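Local coordinates for dextranase (Pseudarthrobacter oxydans, PDB 6NZS), which hydrolyses internal alpha-1,6-glucosidic linkages in dextran as a family 49 glycosyl hydrolase built on a right-handed parallel beta-helix, at residues S208-Y213 with V225-I230; I230-G235 with A260-A265; V251-L256 with K277-G282; V283-Q288 with T333-P338; L327-V332 with M353-Y358. All coordinates share one frame; numbering follows the deposited sequence.

Contact 1: S208-Y213 with V225-I230; sequences SGSIHY and VTEEII
Glu227 reaches over the backbone of Ser210, Ile211 and His212. Its CB lies 3.5 Å from Ser210 OG. CG is anti to its own carbonyl carbon (chi1 -69°) and rests near Ile211 C. The chain then bends, and CD lies near His212 CB. At the tip Glu227 OE1 is 3.4 Å from His212 CB. OE2 accepts from two waters: one, 2.8 Å from OE2, is also bonded to His212 ND1, and the other also donates to Ile211 O. The imidazole is thus tied to the carboxylate through water. Val225 CG1 sits 3.7 Å above one face of the His212 ring, toward its rim.

Ser210 is held at several points. Its N donates to Glu228 OE1 at 3.1 Å, and its OG accepts from Glu228 N at 3.0 Å. Gly209 packs close to the Glu228 carboxylate, where a CB would collide with OE1. In the parallel pairing His212 N donates to Ile229 O at 2.8 Å, and Ile229 N bonds Ser210 O weakly.

Strand 211-212 lies along one edge of strand 229-232, whose other edge pairs with strand 253-256. From that next coil Asn250 ND2 bonds Val225 O and Glu227 O.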
# COMPACT_ATOMS: atom_id res chain seq x y z
N SER A 208 0.63 -29.19 -12.73
CA SER A 208 -0.46 -28.25 -12.45
C SER A 208 -1.32 -27.98 -13.67
O SER A 208 -2.47 -27.54 -13.52
CB SER A 208 0.11 -26.92 -11.94
OG SER A 208 1.07 -27.12 -10.91
N GLY A 209 -0.80 -28.21 -14.86
CA GLY A 209 -1.50 -27.88 -16.09
C GLY A 209 -0.48 -27.59 -17.17
O GLY A 209 0.72 -27.65 -16.95
N SER A 210 -0.99 -27.27 -18.35
CA SER A 210 -0.10 -26.87 -19.43
C SER A 210 0.48 -25.50 -19.12
O SER A 210 -0.20 -24.63 -18.56
CB SER A 210 -0.85 -26.84 -20.77
OG SER A 210 -1.97 -25.98 -20.72
N ILE A 211 1.75 -25.30 -19.47
CA ILE A 211 2.49 -24.10 -19.11
C ILE A 211 3.09 -23.45 -20.35
O ILE A 211 3.76 -24.12 -21.15
CB ILE A 211 3.61 -24.39 -18.09
CG1 ILE A 211 3.04 -25.01 -16.82
CG2 ILE A 211 4.37 -23.11 -17.77
CD1 ILE A 211 4.10 -25.45 -15.84
N HIS A 212 2.88 -22.14 -20.49
CA HIS A 212 3.60 -21.31 -21.44
C HIS A 212 4.69 -20.55 -20.68
O HIS A 212 4.40 -19.90 -19.67
CB HIS A 212 2.65 -20.32 -22.10
CG HIS A 212 3.34 -19.29 -22.94
ND1 HIS A 212 3.95 -19.60 -24.14
CD2 HIS A 212 3.53 -17.96 -22.76
CE1 HIS A 212 4.49 -18.51 -24.66
NE2 HIS A 212 4.24 -17.50 -23.84
N TYR A 213 5.93 -20.64 -21.16
CA TYR A 213 7.07 -19.93 -20.57
C TYR A 213 7.49 -18.82 -21.51
O TYR A 213 8.17 -19.09 -22.52
CB TYR A 213 8.24 -20.89 -20.36
CG TYR A 213 8.00 -22.08 -19.46
CD1 TYR A 213 7.57 -23.29 -19.99
CD2 TYR A 213 8.24 -22.00 -18.10
CE1 TYR A 213 7.37 -24.38 -19.17
CE2 TYR A 213 8.03 -23.08 -17.28
CZ TYR A 213 7.60 -24.27 -17.82
OH TYR A 213 7.40 -25.35 -17.00
N VAL A 225 -2.21 -17.02 -25.98
CA VAL A 225 -1.68 -18.26 -25.42
C VAL A 225 -2.81 -19.26 -25.22
O VAL A 225 -3.93 -18.89 -24.85
CB VAL A 225 -0.88 -18.02 -24.12
CG1 VAL A 225 0.30 -17.09 -24.37
CG2 VAL A 225 -1.78 -17.49 -23.03
N THR A 226 -2.52 -20.53 -25.46
CA THR A 226 -3.51 -21.59 -25.30
C THR A 226 -3.30 -22.44 -24.05
O THR A 226 -4.15 -23.28 -23.75
CB THR A 226 -3.52 -22.50 -26.53
OG1 THR A 226 -2.19 -22.95 -26.80
CG2 THR A 226 -4.06 -21.75 -27.75
N GLU A 227 -2.20 -22.23 -23.33
CA GLU A 227 -1.92 -23.02 -22.14
C GLU A 227 -2.71 -22.49 -20.94
O GLU A 227 -3.34 -21.44 -20.99
CB GLU A 227 -0.42 -23.03 -21.86
CG GLU A 227 0.41 -23.81 -22.87
CD GLU A 227 0.82 -22.99 -24.09
OE1 GLU A 227 0.43 -21.81 -24.19
OE2 GLU A 227 1.53 -23.54 -24.95
N GLU A 228 -2.66 -23.25 -19.84
CA GLU A 228 -3.40 -22.91 -18.64
C GLU A 228 -2.62 -22.00 -17.70
O GLU A 228 -3.24 -21.32 -16.87
CB GLU A 228 -3.74 -24.19 -17.87
CG GLU A 228 -4.74 -25.10 -18.56
CD GLU A 228 -4.90 -26.40 -17.80
OE1 GLU A 228 -4.04 -27.29 -17.95
OE2 GLU A 228 -5.87 -26.52 -17.02
N ILE A 229 -1.30 -22.00 -17.79
CA ILE A 229 -0.43 -21.32 -16.84
C ILE A 229 0.61 -20.54 -17.62
O ILE A 229 1.21 -21.07 -18.56
CB ILE A 229 0.27 -22.34 -15.92
CG1 ILE A 229 -0.76 -23.17 -15.15
CG2 ILE A 229 1.28 -21.66 -14.99
CD1 ILE A 229 -0.19 -24.45 -14.58
N ILE A 230 0.83 -19.29 -17.23
CA ILE A 230 1.92 -18.48 -17.78
C ILE A 230 2.96 -18.34 -16.68
O ILE A 230 2.66 -17.80 -15.61
CB ILE A 230 1.43 -17.12 -18.28
CG1 ILE A 230 0.33 -17.30 -19.34
CG2 ILE A 230 2.60 -16.33 -18.85
CD1 ILE A 230 -0.37 -16.01 -19.72
O HOH W 1 4.51 -23.95 -23.96
O HOH W 2 3.87 -22.05 -25.44

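Contact 2: I230-G235 with A260-A265; sequences IYFKPG and AYVKGA
Phe232 and Val262 meet between two neighbouring coils of the parallel beta-helix, where the chain bends between strands 229-232 and 235-238. Phe232 CB points toward segment 260-265, and CG is anti to the carbonyl carbon (chi1 -72°). Val262 CG2 lies 3.6 Å above one face of the Phe232 ring, offset toward the rim, closest to CD2 and CG. It makes a CH-pi contact. The two side chains cross at about a right angle. Val262 holds CG1 anti to its backbone N (chi1 177°), and CG2, beside that N, is the branch that does the touching. Tyr237 meets the same phenylalanine ring edge-to-face, and Leu256 also packs on both Phe232 and Val262.

Ala260 fits its methyl against the turning backbone. Its CB is 3.5 Å from Lys233 O and 4.1 Å from Phe232 CB. Gly235 follows with backbone angles that call for glycine, since a CB would jam against the preceding carbonyl.

The Tyr261 ring leads away from this contact, and its OH bonds Glu287 OE1. The backbone of Tyr261 stays engaged: its N donates to Gly235 O at 2.8 Å.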
# COMPACT_ATOMS: atom_id res chain seq x y z
N ILE A 230 0.83 -19.29 -17.23
CA ILE A 230 1.92 -18.48 -17.78
C ILE A 230 2.96 -18.34 -16.68
O ILE A 230 2.66 -17.80 -15.61
CB ILE A 230 1.43 -17.12 -18.28
CG1 ILE A 230 0.33 -17.30 -19.34
CG2 ILE A 230 2.60 -16.33 -18.85
CD1 ILE A 230 -0.37 -16.01 -19.72
N TYR A 231 4.16 -18.85 -16.94
CA TYR A 231 5.22 -18.98 -15.94
C TYR A 231 6.39 -18.13 -16.39
O TYR A 231 7.03 -18.43 -17.41
CB TYR A 231 5.62 -20.45 -15.87
CG TYR A 231 6.61 -20.85 -14.78
CD1 TYR A 231 7.88 -20.31 -14.72
CD2 TYR A 231 6.26 -21.82 -13.84
CE1 TYR A 231 8.77 -20.70 -13.74
CE2 TYR A 231 7.14 -22.21 -12.86
CZ TYR A 231 8.40 -21.64 -12.81
OH TYR A 231 9.29 -22.03 -11.83
N PHE A 232 6.68 -17.06 -15.65
CA PHE A 232 7.80 -16.18 -15.96
C PHE A 232 9.01 -16.64 -15.15
O PHE A 232 9.05 -16.48 -13.93
CB PHE A 232 7.47 -14.73 -15.63
CG PHE A 232 6.49 -14.10 -16.57
CD1 PHE A 232 5.13 -14.18 -16.33
CD2 PHE A 232 6.93 -13.39 -17.69
CE1 PHE A 232 4.22 -13.59 -17.19
CE2 PHE A 232 6.02 -12.79 -18.55
CZ PHE A 232 4.67 -12.89 -18.30
N LYS A 233 9.98 -17.23 -15.84
CA LYS A 233 11.23 -17.60 -15.21
C LYS A 233 12.00 -16.34 -14.83
O LYS A 233 11.68 -15.24 -15.30
CB LYS A 233 12.06 -18.46 -16.18
CG LYS A 233 11.48 -19.85 -16.39
CD LYS A 233 12.43 -20.76 -17.17
CE LYS A 233 12.52 -20.35 -18.62
NZ LYS A 233 13.46 -21.23 -19.38
N PRO A 234 13.02 -16.46 -13.98
CA PRO A 234 13.85 -15.28 -13.68
C PRO A 234 14.36 -14.65 -14.97
O PRO A 234 14.75 -15.35 -15.91
CB PRO A 234 14.98 -15.85 -12.82
CG PRO A 234 14.39 -17.05 -12.18
CD PRO A 234 13.45 -17.64 -13.21
N GLY A 235 14.34 -13.33 -15.01
CA GLY A 235 14.66 -12.59 -16.22
C GLY A 235 13.82 -11.33 -16.28
O GLY A 235 13.09 -11.00 -15.36
N ALA A 260 12.09 -12.81 -11.46
CA ALA A 260 11.41 -12.32 -12.65
C ALA A 260 11.02 -10.87 -12.45
O ALA A 260 10.57 -10.48 -11.36
CB ALA A 260 10.17 -13.16 -12.94
N TYR A 261 11.20 -10.06 -13.49
CA TYR A 261 10.80 -8.66 -13.50
C TYR A 261 10.00 -8.43 -14.77
O TYR A 261 10.56 -8.46 -15.88
CB TYR A 261 12.04 -7.76 -13.47
CG TYR A 261 11.76 -6.30 -13.15
CD1 TYR A 261 11.35 -5.41 -14.13
CD2 TYR A 261 11.91 -5.81 -11.85
CE1 TYR A 261 11.11 -4.09 -13.84
CE2 TYR A 261 11.67 -4.48 -11.55
CZ TYR A 261 11.27 -3.63 -12.55
OH TYR A 261 11.03 -2.31 -12.24
N VAL A 262 8.70 -8.24 -14.62
CA VAL A 262 7.78 -8.08 -15.74
C VAL A 262 7.27 -6.65 -15.75
O VAL A 262 6.61 -6.21 -14.80
CB VAL A 262 6.60 -9.06 -15.63
CG1 VAL A 262 5.62 -8.84 -16.78
CG2 VAL A 262 7.11 -10.50 -15.61
N LYS A 263 7.57 -5.91 -16.82
CA LYS A 263 6.98 -4.60 -17.04
C LYS A 263 5.68 -4.81 -17.80
O LYS A 263 5.70 -5.26 -18.95
CB LYS A 263 7.94 -3.72 -17.84
CG LYS A 263 9.32 -3.64 -17.22
CD LYS A 263 10.26 -2.79 -18.05
CE LYS A 263 11.65 -2.79 -17.41
NZ LYS A 263 12.51 -1.75 -18.02
N GLY A 264 4.55 -4.55 -17.15
CA GLY A 264 3.26 -4.82 -17.75
C GLY A 264 2.15 -4.89 -16.71
O GLY A 264 2.30 -4.41 -15.59
N ALA A 265 1.03 -5.48 -17.12
CA ALA A 265 -0.19 -5.58 -16.31
C ALA A 265 -1.02 -6.72 -16.88
O ALA A 265 -0.84 -7.13 -18.02
CB ALA A 265 -0.98 -4.27 -16.32

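Contact 3: V251-L256 with K277-G282; sequences VKWVYL and KVTGYG
Thr279 OG1 is gripped by two groups: Trp253 NE1 donates to it at 2.9 Å, and Leu202 O is also hydrogen-bonded to it. The indole bond is straight (165°), and OG1 lies in the indole plane. Thr279 OG1 also meets the edge of the Tyr255 ring, 3.4 Å from CD1. OG1 stands between the backbone N and the carbonyl carbon (chi1 67°), where it meets both rings.

Lys277 runs extended over one face of Trp253. Lys277 CB is 3.5 Å from Trp253 CD1, and Lys277 CD sits 3.5 Å above the indole plane, over the six-membered ring, in a CH-pi contact. Lys277 NZ forms an off-centre cation-pi contact, 4.2 Å from the centroid of that ring, and also bonds Arg201 O. An alanine in place of Trp253 would probably leave the Lys277 chain without its flat support and Thr279 OG1 without the indole donor.

At Gly280 a CB would collide with Leu256 O and Tyr255 CE1. The backbones are parallel, joined by bonds such as Leu256 N to Thr279 O at 2.9 Å. On the opposite face Val254 and Val278 touch Phe268. Parallel strands in register on successive coils, with aligned apolar residues such as Val254 and Val278 on one face, are typical of a parallel beta-helix.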
# COMPACT_ATOMS: atom_id res chain seq x y z
N VAL A 251 -6.44 -19.47 -19.29
CA VAL A 251 -5.39 -19.13 -18.34
C VAL A 251 -5.97 -19.00 -16.94
O VAL A 251 -6.85 -18.17 -16.69
CB VAL A 251 -4.67 -17.84 -18.76
CG1 VAL A 251 -3.61 -17.48 -17.71
CG2 VAL A 251 -4.02 -18.02 -20.12
N LYS A 252 -5.47 -19.82 -16.02
CA LYS A 252 -5.94 -19.81 -14.64
C LYS A 252 -4.86 -19.36 -13.66
O LYS A 252 -5.17 -19.17 -12.48
CB LYS A 252 -6.44 -21.20 -14.23
CG LYS A 252 -5.36 -22.27 -14.22
CD LYS A 252 -5.90 -23.68 -13.99
CE LYS A 252 -4.75 -24.67 -13.80
NZ LYS A 252 -5.21 -26.08 -13.64
N TRP A 253 -3.62 -19.20 -14.11
CA TRP A 253 -2.51 -18.96 -13.20
C TRP A 253 -1.44 -18.17 -13.92
O TRP A 253 -1.00 -18.56 -15.01
CB TRP A 253 -1.95 -20.32 -12.76
CG TRP A 253 -1.06 -20.34 -11.54
CD1 TRP A 253 -0.36 -19.29 -10.98
CD2 TRP A 253 -0.76 -21.48 -10.74
NE1 TRP A 253 0.33 -19.73 -9.88
CE2 TRP A 253 0.10 -21.07 -9.71
CE3 TRP A 253 -1.17 -22.82 -10.79
CZ2 TRP A 253 0.57 -21.95 -8.74
CZ3 TRP A 253 -0.69 -23.70 -9.84
CH2 TRP A 253 0.17 -23.26 -8.82
N VAL A 254 -1.01 -17.05 -13.32
CA VAL A 254 0.18 -16.32 -13.74
C VAL A 254 1.18 -16.42 -12.60
O VAL A 254 0.85 -16.10 -11.45
CB VAL A 254 -0.14 -14.86 -14.09
CG1 VAL A 254 1.15 -14.06 -14.26
CG2 VAL A 254 -1.00 -14.80 -15.35
N TYR A 255 2.39 -16.89 -12.91
CA TYR A 255 3.43 -17.10 -11.91
C TYR A 255 4.64 -16.24 -12.26
O TYR A 255 5.15 -16.31 -13.38
CB TYR A 255 3.84 -18.58 -11.84
CG TYR A 255 4.94 -18.81 -10.84
CD1 TYR A 255 4.71 -18.69 -9.48
CD2 TYR A 255 6.22 -19.12 -11.26
CE1 TYR A 255 5.72 -18.88 -8.55
CE2 TYR A 255 7.25 -19.32 -10.34
CZ TYR A 255 6.99 -19.18 -8.99
OH TYR A 255 8.01 -19.36 -8.07
N LEU A 256 5.09 -15.44 -11.30
CA LEU A 256 6.29 -14.62 -11.44
C LEU A 256 7.34 -15.19 -10.51
O LEU A 256 7.24 -15.04 -9.29
CB LEU A 256 6.01 -13.16 -11.08
CG LEU A 256 4.81 -12.46 -11.72
CD1 LEU A 256 4.78 -10.99 -11.32
CD2 LEU A 256 4.84 -12.58 -13.23
N LYS A 277 -5.11 -17.78 -9.88
CA LYS A 277 -3.91 -17.59 -9.08
C LYS A 277 -2.99 -16.60 -9.76
O LYS A 277 -2.73 -16.71 -10.96
CB LYS A 277 -3.15 -18.91 -8.89
CG LYS A 277 -3.86 -19.91 -7.98
CD LYS A 277 -3.06 -21.21 -7.83
CE LYS A 277 -3.71 -22.13 -6.81
NZ LYS A 277 -3.07 -23.47 -6.75
N VAL A 278 -2.49 -15.64 -8.99
CA VAL A 278 -1.37 -14.81 -9.39
C VAL A 278 -0.39 -14.91 -8.23
O VAL A 278 -0.69 -14.42 -7.14
CB VAL A 278 -1.78 -13.35 -9.65
CG1 VAL A 278 -0.55 -12.50 -9.92
CG2 VAL A 278 -2.78 -13.28 -10.81
N THR A 279 0.72 -15.62 -8.43
CA THR A 279 1.61 -15.93 -7.32
C THR A 279 3.05 -15.75 -7.75
O THR A 279 3.36 -15.60 -8.93
CB THR A 279 1.40 -17.35 -6.79
OG1 THR A 279 1.81 -18.30 -7.79
CG2 THR A 279 -0.06 -17.59 -6.44
N GLY A 280 3.93 -15.77 -6.76
CA GLY A 280 5.37 -15.80 -6.94
C GLY A 280 6.05 -14.54 -6.43
O GLY A 280 5.47 -13.45 -6.42
N TYR A 281 7.31 -14.68 -6.04
CA TYR A 281 8.07 -13.58 -5.46
C TYR A 281 8.77 -12.71 -6.50
O TYR A 281 9.87 -12.20 -6.23
CB TYR A 281 9.08 -14.12 -4.45
CG TYR A 281 8.49 -14.70 -3.18
CD1 TYR A 281 7.59 -13.99 -2.39
CD2 TYR A 281 8.87 -15.97 -2.74
CE1 TYR A 281 7.09 -14.51 -1.21
CE2 TYR A 281 8.38 -16.50 -1.57
CZ TYR A 281 7.49 -15.78 -0.81
OH TYR A 281 7.02 -16.31 0.38
N GLY A 282 8.18 -12.52 -7.68
CA GLY A 282 8.71 -11.62 -8.68
C GLY A 282 8.07 -10.24 -8.62
O GLY A 282 7.31 -9.90 -7.71
O HOH W 3 7.64 -18.05 -5.70

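Contact 4: V283-Q288 with T333-P338; sequences VLSGEQ and TVAEPP
Leu284 and Val334 point to one face of two neighbouring strands of the parallel beta-helix; Val283 with Thr333 and Ser285 with Ala335 point to the other. The strand axes lie 4.6 Å apart and are inclined by 20°.

Backbone bonds come first. Leu284 uses both its groups: N donates to Thr333 O, and O accepts from Ala335 N. Gly286 N then donates to Ala335 O, at 2.8 Å. Gly286 packs against the turn beyond, where a CB would collide with Glu336 O and Pro338 CD.

Apolar contacts are modest. Val283 CG1 lies 4.3 Å from Ala335 CB, and Ser285 CB is 4.1 Å from the same methyl. Trp87 of strand 84-92, from the N-terminal Ig-like part of the chain, packs on Thr333 and Ala335. Leu284, on the other face, touches Val262.

The polar group centres on Ser285. OG is anti to the backbone N (chi1 173°). Ser285 OG donates to Glu287 OE1 at 2.6 Å, on its anti lone pair. Ser285 OG in turn accepts from Glu287 N at 3.2 Å, which makes an ST turn. An alanine at Ser285 would probably leave Glu287 N without this acceptor and its carboxylate freer to turn, though Tyr261 OH could still hold OE1. A water donates to Ser285 OG and, weakly, to Glu336 OE1. Glu336 is held by Ser58 OG and Ser62 OG. Glu336 OE2 comes within 3.2 Å of Glu287 CB.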
# COMPACT_ATOMS: atom_id res chain seq x y z
N VAL A 283 8.40 -9.42 -9.63
CA VAL A 283 7.95 -8.02 -9.71
C VAL A 283 7.10 -7.83 -10.95
O VAL A 283 7.45 -8.30 -12.04
CB VAL A 283 9.15 -7.05 -9.74
CG1 VAL A 283 8.67 -5.61 -9.86
CG2 VAL A 283 10.01 -7.23 -8.49
N LEU A 284 5.98 -7.13 -10.79
CA LEU A 284 5.14 -6.66 -11.88
C LEU A 284 5.15 -5.14 -11.79
O LEU A 284 4.64 -4.57 -10.82
CB LEU A 284 3.71 -7.19 -11.74
CG LEU A 284 2.73 -6.80 -12.86
CD1 LEU A 284 3.17 -7.40 -14.18
CD2 LEU A 284 1.31 -7.23 -12.51
N SER A 285 5.73 -4.47 -12.80
CA SER A 285 5.95 -3.03 -12.76
C SER A 285 5.15 -2.33 -13.85
O SER A 285 5.19 -2.75 -15.01
CB SER A 285 7.43 -2.71 -12.94
OG SER A 285 7.59 -1.31 -13.06
N GLY A 286 4.45 -1.26 -13.49
CA GLY A 286 3.71 -0.47 -14.46
C GLY A 286 4.48 0.73 -14.99
O GLY A 286 3.87 1.66 -15.53
N GLU A 287 5.81 0.68 -14.85
CA GLU A 287 6.66 1.83 -15.14
C GLU A 287 6.54 2.34 -16.57
O GLU A 287 6.79 3.52 -16.83
CB GLU A 287 8.12 1.47 -14.84
CG GLU A 287 8.70 0.42 -15.78
CD GLU A 287 9.98 -0.19 -15.24
OE1 GLU A 287 9.90 -0.96 -14.26
OE2 GLU A 287 11.06 0.10 -15.79
N GLN A 288 6.18 1.47 -17.52
CA GLN A 288 6.10 1.90 -18.92
C GLN A 288 4.81 2.63 -19.25
O GLN A 288 4.74 3.28 -20.30
CB GLN A 288 6.27 0.71 -19.87
CG GLN A 288 7.56 -0.06 -19.65
CD GLN A 288 7.75 -1.24 -20.60
OE1 GLN A 288 6.87 -2.08 -20.73
NE2 GLN A 288 8.90 -1.31 -21.24
N THR A 333 5.28 -8.39 -6.04
CA THR A 333 5.48 -6.97 -5.77
C THR A 333 4.94 -6.23 -6.98
O THR A 333 5.41 -6.45 -8.10
CB THR A 333 6.96 -6.65 -5.60
OG1 THR A 333 7.48 -7.37 -4.48
CG2 THR A 333 7.20 -5.16 -5.37
N VAL A 334 3.96 -5.36 -6.75
CA VAL A 334 3.40 -4.49 -7.79
C VAL A 334 4.07 -3.13 -7.65
O VAL A 334 3.93 -2.47 -6.62
CB VAL A 334 1.87 -4.39 -7.64
CG1 VAL A 334 1.30 -3.35 -8.61
CG2 VAL A 334 1.24 -5.76 -7.86
N ALA A 335 4.81 -2.72 -8.68
CA ALA A 335 5.59 -1.49 -8.63
C ALA A 335 5.07 -0.47 -9.63
O ALA A 335 4.64 -0.83 -10.73
CB ALA A 335 7.06 -1.78 -8.94
N GLU A 336 5.15 0.80 -9.25
CA GLU A 336 4.90 1.92 -10.15
C GLU A 336 3.60 1.82 -10.96
O GLU A 336 3.61 1.90 -12.19
CB GLU A 336 6.09 2.15 -11.07
CG GLU A 336 6.83 3.43 -10.79
CD GLU A 336 8.13 3.53 -11.55
OE1 GLU A 336 9.20 3.31 -10.95
OE2 GLU A 336 8.08 3.86 -12.74
N PRO A 337 2.46 1.68 -10.29
CA PRO A 337 1.19 1.62 -11.02
C PRO A 337 0.86 2.97 -11.64
O PRO A 337 1.17 4.03 -11.06
CB PRO A 337 0.18 1.25 -9.92
CG PRO A 337 0.80 1.76 -8.67
CD PRO A 337 2.27 1.57 -8.84
N PRO A 338 0.25 2.98 -12.83
CA PRO A 338 -0.22 4.23 -13.43
C PRO A 338 -1.61 4.64 -12.99
O PRO A 338 -2.05 5.76 -13.31
CB PRO A 338 -0.22 3.89 -14.93
CG PRO A 338 -0.60 2.43 -14.95
CD PRO A 338 0.11 1.83 -13.75
O HOH W 4 9.41 0.23 -10.98

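Contact 5: L327-V332 with M353-Y358; sequences LDLQGV and MNVENY
Leu327 to Gln330 pair residue by residue with Met353 to Glu356, on parallel strands whose axes lie 4.7 Å apart and 9° from parallel. Bonds alternate between them, as from Asn354 N to Leu327 O at 2.8 Å and Glu356 N to Leu329 O.

Leu329 carries most of the apolar contact. Its CD2 sits over one face of Tyr358, 4.2 Å from the centroid, in a CH-pi contact. Val332 CG2 comes to the edge of the same ring, 3.6 Å from Tyr358 CD1. Tyr358 CG, anti to its backbone N (chi1 169°), lies near Val332 O.

The opposite face of the strands is polar. Asp328 and Asn354 have their carboxylate and amide planes nearly perpendicular, 85° apart. A water joins them, donating to Asp328 OD1 at 2.7 Å and accepting from Asn354 ND2 at 2.9 Å. Gln330 CG packs on Glu356 CG at 3.8 Å. Asp328 OD2 and Glu356 OE2 each form a salt bridge with Arg201, which probably offsets their like charges.

Arg201 comes from helix 196-202, on this polar face. Phe342 of strand 342-346 packs on Leu327, Leu329 and Met353. Strand 325-335 lies between strands 275-279 and 351-361, and strand 377-380 follows.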
# COMPACT_ATOMS: atom_id res chain seq x y z
N LEU A 327 -9.60 -16.50 -5.69
CA LEU A 327 -8.32 -16.02 -6.20
C LEU A 327 -7.30 -16.12 -5.08
O LEU A 327 -7.55 -15.62 -3.98
CB LEU A 327 -8.42 -14.56 -6.64
CG LEU A 327 -7.08 -13.83 -6.81
CD1 LEU A 327 -6.33 -14.38 -8.02
CD2 LEU A 327 -7.29 -12.33 -6.97
N ASP A 328 -6.18 -16.79 -5.34
CA ASP A 328 -5.00 -16.70 -4.49
C ASP A 328 -4.08 -15.65 -5.12
O ASP A 328 -3.68 -15.79 -6.28
CB ASP A 328 -4.25 -18.03 -4.42
CG ASP A 328 -5.00 -19.09 -3.65
OD1 ASP A 328 -6.08 -18.79 -3.11
OD2 ASP A 328 -4.50 -20.25 -3.61
N LEU A 329 -3.76 -14.61 -4.35
CA LEU A 329 -2.88 -13.54 -4.81
C LEU A 329 -1.74 -13.53 -3.80
O LEU A 329 -1.95 -13.16 -2.64
CB LEU A 329 -3.63 -12.21 -4.82
CG LEU A 329 -2.80 -10.95 -5.09
CD1 LEU A 329 -2.11 -11.02 -6.44
CD2 LEU A 329 -3.69 -9.71 -5.00
N GLN A 330 -0.55 -13.96 -4.21
CA GLN A 330 0.53 -14.21 -3.27
C GLN A 330 1.85 -13.75 -3.85
O GLN A 330 2.08 -13.85 -5.05
CB GLN A 330 0.62 -15.72 -2.94
CG GLN A 330 1.70 -16.13 -1.92
CD GLN A 330 3.06 -16.34 -2.55
OE1 GLN A 330 3.18 -16.48 -3.78
NE2 GLN A 330 4.10 -16.35 -1.72
N GLY A 331 2.72 -13.24 -2.96
CA GLY A 331 4.13 -13.13 -3.28
C GLY A 331 4.55 -11.89 -4.04
O GLY A 331 5.58 -11.28 -3.74
N VAL A 332 3.74 -11.50 -5.03
CA VAL A 332 4.18 -10.53 -6.03
C VAL A 332 4.37 -9.14 -5.43
O VAL A 332 3.70 -8.75 -4.46
CB VAL A 332 3.21 -10.48 -7.23
CG1 VAL A 332 3.15 -11.84 -7.93
CG2 VAL A 332 1.83 -10.05 -6.79
N MET A 353 -11.07 -13.77 -2.11
CA MET A 353 -9.64 -13.56 -2.28
C MET A 353 -8.86 -14.05 -1.07
O MET A 353 -9.29 -13.87 0.07
CB MET A 353 -9.35 -12.08 -2.50
CG MET A 353 -10.06 -11.53 -3.73
SD MET A 353 -10.13 -9.73 -3.73
CE MET A 353 -8.40 -9.35 -3.46
N ASN A 354 -7.71 -14.65 -1.34
CA ASN A 354 -6.77 -15.07 -0.30
C ASN A 354 -5.44 -14.41 -0.67
O ASN A 354 -4.72 -14.92 -1.54
CB ASN A 354 -6.66 -16.60 -0.26
CG ASN A 354 -5.68 -17.10 0.77
OD1 ASN A 354 -5.21 -16.34 1.61
ND2 ASN A 354 -5.35 -18.38 0.69
N VAL A 355 -5.14 -13.29 -0.02
CA VAL A 355 -4.00 -12.44 -0.37
C VAL A 355 -2.94 -12.60 0.71
O VAL A 355 -3.25 -12.46 1.90
CB VAL A 355 -4.43 -10.97 -0.48
CG1 VAL A 355 -3.26 -10.11 -0.94
CG2 VAL A 355 -5.61 -10.81 -1.44
N GLU A 356 -1.70 -12.86 0.31
CA GLU A 356 -0.66 -12.92 1.33
C GLU A 356 0.70 -12.61 0.73
O GLU A 356 0.99 -12.94 -0.43
CB GLU A 356 -0.61 -14.26 2.05
CG GLU A 356 -0.29 -15.41 1.19
CD GLU A 356 -0.95 -16.68 1.70
OE1 GLU A 356 -0.99 -16.89 2.93
OE2 GLU A 356 -1.43 -17.45 0.87
N ASN A 357 1.54 -11.96 1.53
CA ASN A 357 2.93 -11.70 1.16
C ASN A 357 3.01 -10.94 -0.16
O ASN A 357 3.82 -11.25 -1.04
CB ASN A 357 3.77 -12.98 1.18
CG ASN A 357 3.87 -13.53 2.58
OD1 ASN A 357 2.96 -14.20 3.07
ND2 ASN A 357 4.95 -13.18 3.28
N TYR A 358 2.14 -9.93 -0.26
CA TYR A 358 1.93 -9.11 -1.44
C TYR A 358 2.37 -7.70 -1.09
O TYR A 358 2.17 -7.24 0.04
CB TYR A 358 0.43 -9.13 -1.76
CG TYR A 358 -0.05 -8.14 -2.78
CD1 TYR A 358 -0.02 -8.44 -4.14
CD2 TYR A 358 -0.56 -6.91 -2.39
CE1 TYR A 358 -0.48 -7.55 -5.08
CE2 TYR A 358 -1.01 -6.00 -3.32
CZ TYR A 358 -0.97 -6.33 -4.67
OH TYR A 358 -1.43 -5.44 -5.60
O HOH W 5 -6.70 -20.38 -0.98

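In the fold
The five contacts follow successive coils of one beta-helix. Contact 1, at its start, is partly buried and relies on water and carboxylates. Contact 2 is also partly buried and shares strand 229-232 with it, but its side-chain packing is apolar. Contacts 3, 4 and 5 are buried. Contacts 3 and 5 lie side by side, centres about 9 Å apart, joined by probable backbone bonds from Val278 to Asp328 and Gln330. Arg201 touches both: its backbone O takes Lys277 NZ, its guanidinium the acids of contact 5. Contacts 4 and 5 use different parts of strand 325-335. Contacts 2 and 4 meet through Tyr261 and Glu287. Unlike the others, contact 4 has no CH-pi contact and depends on small residues and a serine-centred turn.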